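Local structure of uncharacterized protein (Sulfolobus solfataricus P2, 2QS7) at residues 31-36 and 92-97; 49-54 and 85-90; 99-104 and 133-138. The protein is of unknown function but belongs to the DsrE/DsrF-like family and is probably an oxidoreductase. All blocks are in the same frame, centred on the assembly; numbering follows the deposited sequence.

Contact 1 of 3, residues 31-36 and 92-97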
loop_
_atom_site.group_PDB
_atom_site.type_symbol
_atom_site.label_atom_id
_atom_site.label_comp_id
_atom_site.label_asym_id
_atom_site.label_seq_id
_atom_site.Cartn_x
_atom_site.Cartn_y
_atom_site.Cartn_z
ATOM N N GLY A 31 -9.078 16.424 -0.960
ATOM C CA GLY A 31 -8.295 17.167 -1.961
ATOM C C GLY A 31 -8.699 16.822 -3.376
ATOM O O GLY A 31 -8.891 17.693 -4.176
ATOM N N ALA A 32 -8.864 15.539 -3.675
ATOM C CA ALA A 32 -9.269 15.122 -5.017
ATOM C C ALA A 32 -10.669 15.626 -5.365
ATOM O O ALA A 32 -10.878 16.146 -6.474
ATOM C CB ALA A 32 -9.151 13.562 -5.128
ATOM N N ALA A 33 -11.619 15.469 -4.439
ATOM C CA ALA A 33 -12.991 15.921 -4.673
ATOM C C ALA A 33 -13.008 17.424 -4.935
ATOM O O ALA A 33 -13.677 17.878 -5.857
ATOM C CB ALA A 33 -13.901 15.531 -3.493
ATOM N N ALA A 34 -12.249 18.192 -4.144
ATOM C CA ALA A 34 -12.207 19.646 -4.328
ATOM C C ALA A 34 -11.592 20.032 -5.680
ATOM O O ALA A 34 -11.889 21.070 -6.233
ATOM C CB ALA A 34 -11.440 20.311 -3.189
ATOM N N SER A 35 -10.741 19.167 -6.198
ATOM C CA SER A 35 -10.108 19.366 -7.488
ATOM C C SER A 35 -10.957 18.878 -8.684
ATOM O O SER A 35 -10.510 18.963 -9.830
ATOM C CB SER A 35 -8.779 18.618 -7.422
ATOM O OG SER A 35 -7.873 19.063 -8.370
ATOM N N GLY A 36 -12.159 18.363 -8.426
ATOM C CA GLY A 36 -13.006 17.894 -9.503
ATOM C C GLY A 36 -12.901 16.422 -9.853
ATOM O O GLY A 36 -13.472 15.984 -10.846
ATOM N N GLN A 92 -17.117 12.768 4.456
ATOM C CA GLN A 92 -18.488 13.207 4.359
ATOM C C GLN A 92 -18.578 14.583 3.720
ATOM O O GLN A 92 -19.465 14.829 2.902
ATOM C CB GLN A 92 -19.190 13.174 5.736
ATOM C CG GLN A 92 -20.633 13.685 5.730
ATOM C CD GLN A 92 -21.531 13.074 4.637
ATOM O OE1 GLN A 92 -22.151 13.808 3.849
ATOM N NE2 GLN A 92 -21.583 11.743 4.566
ATOM N N GLN A 93 -17.674 15.484 4.084
ATOM C CA GLN A 93 -17.668 16.830 3.489
ATOM C C GLN A 93 -17.360 16.716 2.004
ATOM O O GLN A 93 -17.923 17.443 1.198
ATOM C CB GLN A 93 -16.644 17.751 4.159
ATOM N N ALA A 94 -16.467 15.798 1.645
ATOM C CA ALA A 94 -16.115 15.599 0.235
ATOM C C ALA A 94 -17.343 15.150 -0.551
ATOM O O ALA A 94 -17.549 15.614 -1.667
ATOM C CB ALA A 94 -14.988 14.612 0.079
ATOM N N LYS A 95 -18.168 14.268 0.041
ATOM C CA LYS A 95 -19.396 13.808 -0.625
ATOM C C LYS A 95 -20.331 14.961 -0.905
ATOM O O LYS A 95 -20.997 14.952 -1.915
ATOM C CB LYS A 95 -20.171 12.771 0.188
ATOM C CG LYS A 95 -19.511 11.451 0.311
ATOM C CD LYS A 95 -20.372 10.424 1.049
ATOM C CE LYS A 95 -21.495 9.870 0.196
ATOM N NZ LYS A 95 -22.205 8.757 0.932
ATOM N N GLU A 96 -20.399 15.927 0.008
ATOM C CA GLU A 96 -21.271 17.096 -0.167
ATOM C C GLU A 96 -20.719 18.021 -1.252
ATOM O O GLU A 96 -21.469 18.586 -2.021
ATOM C CB GLU A 96 -21.427 17.860 1.158
ATOM C CG GLU A 96 -22.064 17.032 2.314
ATOM C CD GLU A 96 -21.953 17.700 3.714
ATOM O OE1 GLU A 96 -21.372 18.814 3.817
ATOM O OE2 GLU A 96 -22.435 17.098 4.720
ATOM N N ILE A 97 -19.402 18.147 -1.322
ATOM C CA ILE A 97 -18.728 19.033 -2.277
ATOM C C ILE A 97 -18.595 18.460 -3.693
ATOM O O ILE A 97 -18.798 19.177 -4.666
ATOM C CB ILE A 97 -17.313 19.429 -1.691
ATOM C CG1 ILE A 97 -17.435 20.741 -0.921
ATOM C CG2 ILE A 97 -16.219 19.556 -2.763
ATOM C CD1 ILE A 97 -18.479 20.718 0.206
#
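The chi1 of I97, at -93°, lies some 30° away from a staggered value and sends the two branches of the side chain different ways: CG2 reaches across to A33 and A34, while CG1 and CD1 lead away from them. CG2 sits 4.3 Å from A34 CA and at the same distance from A33 O, touching backbone rather than side chain. One turn earlier in helix 87-97, methyl meets methyl: A33 CB lies 3.8 Å from A94 CB. With no longer side chain between them, the two backbones come close, A33 CA and A94 CA being 5.8 Å apart. Beneath the alanines, V100 of strand 99-105 packs against both, so the two helices rest side by side on the parallel sheet of this alpha/beta fold. Helix 19-34 closes just here in a Schellman motif, G36 taking a positive phi and its N bonding to A33 O. On the neighbouring helical positions A32 is buried, partly against L133 of the second subunit, and K95 forms a salt bridge with D124. Between the two segments no hydrogen bond forms, which implies a contact of van der Waals packing between small apolar groups, with I97 at its exposed side.

Contact 2 of 3, residues 49-54 and 85-90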
loop_
_atom_site.group_PDB
_atom_site.type_symbol
_atom_site.label_atom_id
_atom_site.label_comp_id
_atom_site.label_asym_id
_atom_site.label_seq_id
_atom_site.Cartn_x
_atom_site.Cartn_y
_atom_site.Cartn_z
ATOM N N GLN A 49 -13.989 -2.267 9.250
ATOM C CA GLN A 49 -14.214 -2.206 10.702
ATOM C C GLN A 49 -14.334 -0.745 11.145
ATOM O O GLN A 49 -15.169 -0.372 11.956
ATOM C CB GLN A 49 -12.971 -2.775 11.401
ATOM C CG GLN A 49 -13.206 -3.601 12.623
ATOM C CD GLN A 49 -13.495 -5.033 12.255
ATOM O OE1 GLN A 49 -13.084 -5.512 11.176
ATOM N NE2 GLN A 49 -14.207 -5.728 13.131
ATOM N N ALA A 50 -13.469 0.082 10.576
ATOM C CA ALA A 50 -13.387 1.500 10.879
ATOM C C ALA A 50 -14.639 2.310 10.487
ATOM O O ALA A 50 -14.843 3.398 11.001
ATOM C CB ALA A 50 -12.157 2.081 10.185
ATOM N N ILE A 51 -15.459 1.810 9.569
ATOM C CA ILE A 51 -16.678 2.519 9.194
ATOM C C ILE A 51 -17.946 1.887 9.793
ATOM O O ILE A 51 -19.060 2.183 9.362
ATOM C CB ILE A 51 -16.856 2.667 7.683
ATOM C CG1 ILE A 51 -16.877 1.312 6.972
ATOM C CG2 ILE A 51 -15.737 3.519 7.082
ATOM C CD1 ILE A 51 -17.378 1.421 5.560
ATOM N N THR A 52 -17.781 0.999 10.769
ATOM C CA THR A 52 -18.946 0.471 11.481
ATOM C C THR A 52 -19.325 1.562 12.468
ATOM O O THR A 52 -18.445 2.278 12.949
ATOM C CB THR A 52 -18.660 -0.828 12.289
ATOM O OG1 THR A 52 -17.667 -0.565 13.278
ATOM C CG2 THR A 52 -18.178 -1.965 11.385
ATOM N N LYS A 53 -20.625 1.710 12.729
ATOM C CA LYS A 53 -21.134 2.686 13.703
ATOM C C LYS A 53 -20.477 2.490 15.048
ATOM O O LYS A 53 -20.152 3.463 15.725
ATOM C CB LYS A 53 -22.643 2.539 13.885
ATOM C CG LYS A 53 -23.466 2.972 12.685
ATOM C CD LYS A 53 -24.947 2.664 12.931
ATOM C CE LYS A 53 -25.802 3.023 11.717
ATOM N NZ LYS A 53 -27.232 2.636 11.904
ATOM N N ARG A 54 -20.287 1.231 15.438
ATOM C CA ARG A 54 -19.640 0.943 16.725
ATOM C C ARG A 54 -18.245 1.554 16.804
ATOM O O ARG A 54 -17.894 2.175 17.804
ATOM C CB ARG A 54 -19.597 -0.572 17.038
ATOM C CG ARG A 54 -20.893 -1.110 17.684
ATOM C CD ARG A 54 -20.812 -2.582 18.093
ATOM N NE ARG A 54 -21.895 -2.938 19.005
ATOM N N PRO A 85 -10.055 18.455 10.894
ATOM C CA PRO A 85 -11.187 17.504 10.926
ATOM C C PRO A 85 -10.770 16.043 10.974
ATOM O O PRO A 85 -9.666 15.710 10.529
ATOM C CB PRO A 85 -11.929 17.756 9.603
ATOM C CG PRO A 85 -11.385 19.017 9.040
ATOM C CD PRO A 85 -10.085 19.342 9.715
HETATM N N MSE A 86 -11.638 15.185 11.520
HETATM C CA MSE A 86 -11.393 13.742 11.571
HETATM C C MSE A 86 -11.508 13.201 10.145
HETATM O O MSE A 86 -12.203 13.788 9.296
HETATM C CB MSE A 86 -12.414 13.049 12.502
HETATM C CG MSE A 86 -12.462 13.658 13.928
HETATM SE SE MSE A 86 -13.800 12.900 15.217
HETATM C CE MSE A 86 -12.856 11.353 15.883
ATOM N N TRP A 87 -10.848 12.084 9.888
ATOM C CA TRP A 87 -10.850 11.507 8.568
ATOM C C TRP A 87 -12.237 11.305 7.970
ATOM O O TRP A 87 -12.450 11.568 6.770
ATOM C CB TRP A 87 -10.067 10.194 8.584
ATOM C CG TRP A 87 -10.772 9.073 9.239
ATOM C CD1 TRP A 87 -10.709 8.706 10.539
ATOM C CD2 TRP A 87 -11.658 8.161 8.600
ATOM N NE1 TRP A 87 -11.495 7.608 10.755
ATOM C CE2 TRP A 87 -12.093 7.254 9.578
ATOM C CE3 TRP A 87 -12.100 8.004 7.285
ATOM C CZ2 TRP A 87 -12.966 6.210 9.296
ATOM C CZ3 TRP A 87 -12.986 6.967 7.002
ATOM C CH2 TRP A 87 -13.414 6.088 8.017
ATOM N N HIS A 88 -13.172 10.817 8.768
ATOM C CA HIS A 88 -14.513 10.551 8.256
ATOM C C HIS A 88 -15.289 11.822 7.958
ATOM O O HIS A 88 -16.153 11.805 7.103
ATOM C CB HIS A 88 -15.319 9.632 9.165
ATOM C CG HIS A 88 -15.394 10.094 10.574
ATOM N ND1 HIS A 88 -16.320 11.019 11.006
ATOM C CD2 HIS A 88 -14.663 9.747 11.662
ATOM C CE1 HIS A 88 -16.147 11.231 12.301
ATOM N NE2 HIS A 88 -15.147 10.473 12.724
ATOM N N GLN A 89 -15.000 12.904 8.678
ATOM C CA GLN A 89 -15.622 14.190 8.418
ATOM C C GLN A 89 -15.129 14.717 7.089
ATOM O O GLN A 89 -15.889 15.279 6.327
ATOM C CB GLN A 89 -15.296 15.183 9.522
ATOM C CG GLN A 89 -15.875 14.759 10.869
ATOM C CD GLN A 89 -15.502 15.693 11.998
ATOM O OE1 GLN A 89 -14.453 16.348 11.986
ATOM N NE2 GLN A 89 -16.367 15.754 12.993
ATOM N N LEU A 90 -13.849 14.510 6.797
ATOM C CA LEU A 90 -13.294 14.903 5.509
ATOM C C LEU A 90 -13.979 14.135 4.383
ATOM O O LEU A 90 -14.263 14.703 3.319
ATOM C CB LEU A 90 -11.773 14.701 5.461
ATOM C CG LEU A 90 -10.873 15.596 6.326
ATOM C CD1 LEU A 90 -9.429 15.111 6.260
ATOM C CD2 LEU A 90 -10.958 17.073 5.947
#
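A50 and I51 meet the outer rim of the W87 indole at the turn between helix 45-50 and helix 53-57, in the three-layer alpha/beta fold of this DsrE/DsrF-like protein. The turn begins at Q49, whose carbonyl O accepts both T52 N and T52 OG1; the hydroxyl lies 2.8 Å from Q49 O and in the carbonyl plane. A50 then offers two groups to the six-membered part of the ring: its O stands 3.8 Å from W87 CZ2, at the edge and near the ring plane, and its CB approaches the same carbon at 4.3 Å. I51 follows with CG2, 3.6 Å from W87 CH2 and also at the edge. With chi1 at 58°, CG2 lies anti to the carbonyl carbon and beside the backbone N, the position from which it meets the ring edge, with CD1 leading elsewhere; the two side chains cross at about a right angle. T52 is the N-cap of the next helix, where its OG1 also bonds to S55 N. Around the indole, I19 and L22 of helix 19-34 and F43 of strand 38-43 add further apolar contacts, so W87 joins the start of helix 87-97 to the buried core. M86 is the N-cap of this helix. Over the centre of one indole face lies H88 CB, 3.8 Å above the plane.

Contact 3 of 3, residues 99-104 and 133-138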
loop_
_atom_site.group_PDB
_atom_site.type_symbol
_atom_site.label_atom_id
_atom_site.label_comp_id
_atom_site.label_asym_id
_atom_site.label_seq_id
_atom_site.Cartn_x
_atom_site.Cartn_y
_atom_site.Cartn_z
ATOM N N GLU A 99 -18.102 14.410 -6.118
ATOM C CA GLU A 99 -18.652 13.099 -6.482
ATOM C C GLU A 99 -17.812 12.026 -5.782
ATOM O O GLU A 99 -16.769 11.628 -6.256
ATOM C CB GLU A 99 -18.639 12.974 -8.021
ATOM C CG GLU A 99 -19.478 11.810 -8.590
ATOM N N VAL A 100 -18.275 11.610 -4.616
ATOM C CA VAL A 100 -17.579 10.645 -3.817
ATOM C C VAL A 100 -18.551 9.517 -3.506
ATOM O O VAL A 100 -19.686 9.775 -3.074
ATOM C CB VAL A 100 -17.059 11.279 -2.483
ATOM C CG1 VAL A 100 -16.396 10.201 -1.585
ATOM C CG2 VAL A 100 -16.123 12.411 -2.781
ATOM N N LYS A 101 -18.111 8.277 -3.746
ATOM C CA LYS A 101 -18.911 7.097 -3.449
ATOM C C LYS A 101 -18.148 6.210 -2.481
ATOM O O LYS A 101 -16.942 5.991 -2.644
ATOM C CB LYS A 101 -19.228 6.320 -4.712
ATOM C CG LYS A 101 -20.138 7.063 -5.686
ATOM C CD LYS A 101 -21.535 7.113 -5.163
ATOM C CE LYS A 101 -22.473 7.873 -6.097
ATOM N NZ LYS A 101 -22.390 9.374 -5.920
ATOM N N VAL A 102 -18.865 5.739 -1.468
ATOM C CA VAL A 102 -18.313 4.907 -0.423
ATOM C C VAL A 102 -18.939 3.553 -0.513
ATOM O O VAL A 102 -20.165 3.420 -0.427
ATOM C CB VAL A 102 -18.591 5.540 0.945
ATOM C CG1 VAL A 102 -18.102 4.670 2.101
ATOM C CG2 VAL A 102 -17.935 6.921 0.988
ATOM N N PHE A 103 -18.097 2.556 -0.710
ATOM C CA PHE A 103 -18.508 1.166 -0.823
ATOM C C PHE A 103 -17.917 0.337 0.309
ATOM O O PHE A 103 -16.813 0.586 0.746
ATOM C CB PHE A 103 -18.015 0.580 -2.146
ATOM C CG PHE A 103 -18.575 1.263 -3.349
ATOM C CD1 PHE A 103 -19.862 0.982 -3.785
ATOM C CD2 PHE A 103 -17.854 2.227 -4.000
ATOM C CE1 PHE A 103 -20.403 1.620 -4.880
ATOM C CE2 PHE A 103 -18.372 2.863 -5.097
ATOM C CZ PHE A 103 -19.657 2.555 -5.545
ATOM N N ALA A 104 -18.673 -0.667 0.729
ATOM C CA ALA A 104 -18.266 -1.615 1.732
ATOM C C ALA A 104 -18.093 -2.964 1.056
ATOM O O ALA A 104 -18.910 -3.368 0.249
ATOM C CB ALA A 104 -19.363 -1.709 2.879
ATOM N N LEU A 133 -13.097 -3.151 -9.155
ATOM C CA LEU A 133 -12.228 -3.097 -10.274
ATOM C C LEU A 133 -12.835 -2.368 -11.430
ATOM O O LEU A 133 -12.135 -1.674 -12.189
ATOM C CB LEU A 133 -11.931 -4.515 -10.806
ATOM C CG LEU A 133 -10.722 -5.389 -10.394
ATOM C CD1 LEU A 133 -10.479 -5.374 -8.940
ATOM C CD2 LEU A 133 -10.981 -6.824 -10.888
ATOM N N ASP A 134 -14.119 -2.637 -11.678
ATOM C CA ASP A 134 -14.819 -2.010 -12.764
ATOM C C ASP A 134 -14.882 -0.540 -12.568
ATOM O O ASP A 134 -14.621 0.222 -13.467
ATOM C CB ASP A 134 -16.264 -2.493 -12.809
ATOM C CG ASP A 134 -16.448 -3.831 -13.532
ATOM O OD1 ASP A 134 -15.482 -4.423 -14.075
ATOM O OD2 ASP A 134 -17.624 -4.264 -13.581
ATOM N N ARG A 135 -15.264 -0.124 -11.372
ATOM C CA ARG A 135 -15.308 1.317 -11.073
ATOM C C ARG A 135 -13.998 2.004 -11.139
ATOM O O ARG A 135 -13.928 3.123 -11.616
ATOM C CB ARG A 135 -15.908 1.579 -9.674
ATOM C CG ARG A 135 -17.238 2.119 -9.758
ATOM C CD ARG A 135 -17.689 2.717 -8.548
ATOM N NE ARG A 135 -18.313 3.979 -8.894
ATOM C CZ ARG A 135 -19.579 4.160 -9.222
ATOM N NH1 ARG A 135 -20.445 3.170 -9.279
ATOM N NH2 ARG A 135 -19.973 5.385 -9.480
ATOM N N ALA A 136 -12.933 1.329 -10.723
ATOM C CA ALA A 136 -11.602 1.921 -10.754
ATOM C C ALA A 136 -10.936 2.030 -12.097
ATOM O O ALA A 136 -9.984 2.810 -12.281
ATOM C CB ALA A 136 -10.669 1.127 -9.885
ATOM N N GLU A 137 -11.363 1.194 -13.018
ATOM C CA GLU A 137 -10.739 1.095 -14.312
ATOM C C GLU A 137 -10.608 2.439 -14.997
ATOM O O GLU A 137 -11.549 3.173 -15.061
ATOM C CB GLU A 137 -11.600 0.173 -15.191
ATOM C CG GLU A 137 -10.902 -0.379 -16.436
ATOM C CD GLU A 137 -11.910 -1.155 -17.352
ATOM O OE1 GLU A 137 -12.970 -1.632 -16.831
ATOM O OE2 GLU A 137 -11.655 -1.264 -18.578
ATOM N N GLY A 138 -9.410 2.747 -15.471
ATOM C CA GLY A 138 -9.149 3.970 -16.183
ATOM C C GLY A 138 -8.719 5.139 -15.324
ATOM O O GLY A 138 -8.324 6.149 -15.868
#
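Over one face of the R135 guanidinium lies F103 CZ, at 4.0 Å from R135 CZ, with the phenyl and guanidinium planes 41° apart, so the two groups are tilted rather than stacked. The aliphatic part of the arginine makes the tighter approach: R135 CD comes within 3.5 Å of F103 CE2, arriving obliquely to the ring. K101 reaches the guanidinium obliquely as well, its CG standing 4.2 Å from R135 NH2. The arginine chain runs out from helix 129-136 and bends at chi3, 135°, which brings NE and NH1 close to F103 CZ, while NH2 is turned to K101. What fixes the polar end is N40 of strand 38-43, whose OD1 accepts a hydrogen bond from R135 NE. K101 NZ and R135 NH2 stay 5.9 Å apart; their like charges would probably disfavour a closer approach, and the lysine chain, bent at chi2 and chi4, leads its amine away from the arginine. The ring of F103 is buried, also touching D125 and V127 of the adjacent strand. Strand 99-105 runs between strands 38-43 and 125-127 of the parallel sheet; K101 and F103 point to helix 129-136, while V100 and V102 pack on helix 87-97 at the other face. Where helix 129-136 ends, K9 NZ bonds to the carbonyl oxygens of R135 and E137, and L133 and E137 pack on Y37 of the third subunit.

Overall arrangement
Contact 2 (49-54 with 85-90) is nested along the chain inside the loop closed by contact 1 (31-36 with 92-97), and contact 3 (99-104 with 133-138) follows both. Helix 87-97 serves the first two at opposite ends, their centres 16 Å apart. It then leads directly into strand 99-105, where A33, A94 and K95 of contact 1 touch V100 of contact 3, centres 14 Å apart. Contacts 2 and 3 do not touch; their centres are 18 Å apart. Contact 1 pairs two helices over one face of the parallel sheet, while contact 3 joins helix 129-136 to the other face, and all three have residues that pack on another subunit of the three-chain assembly.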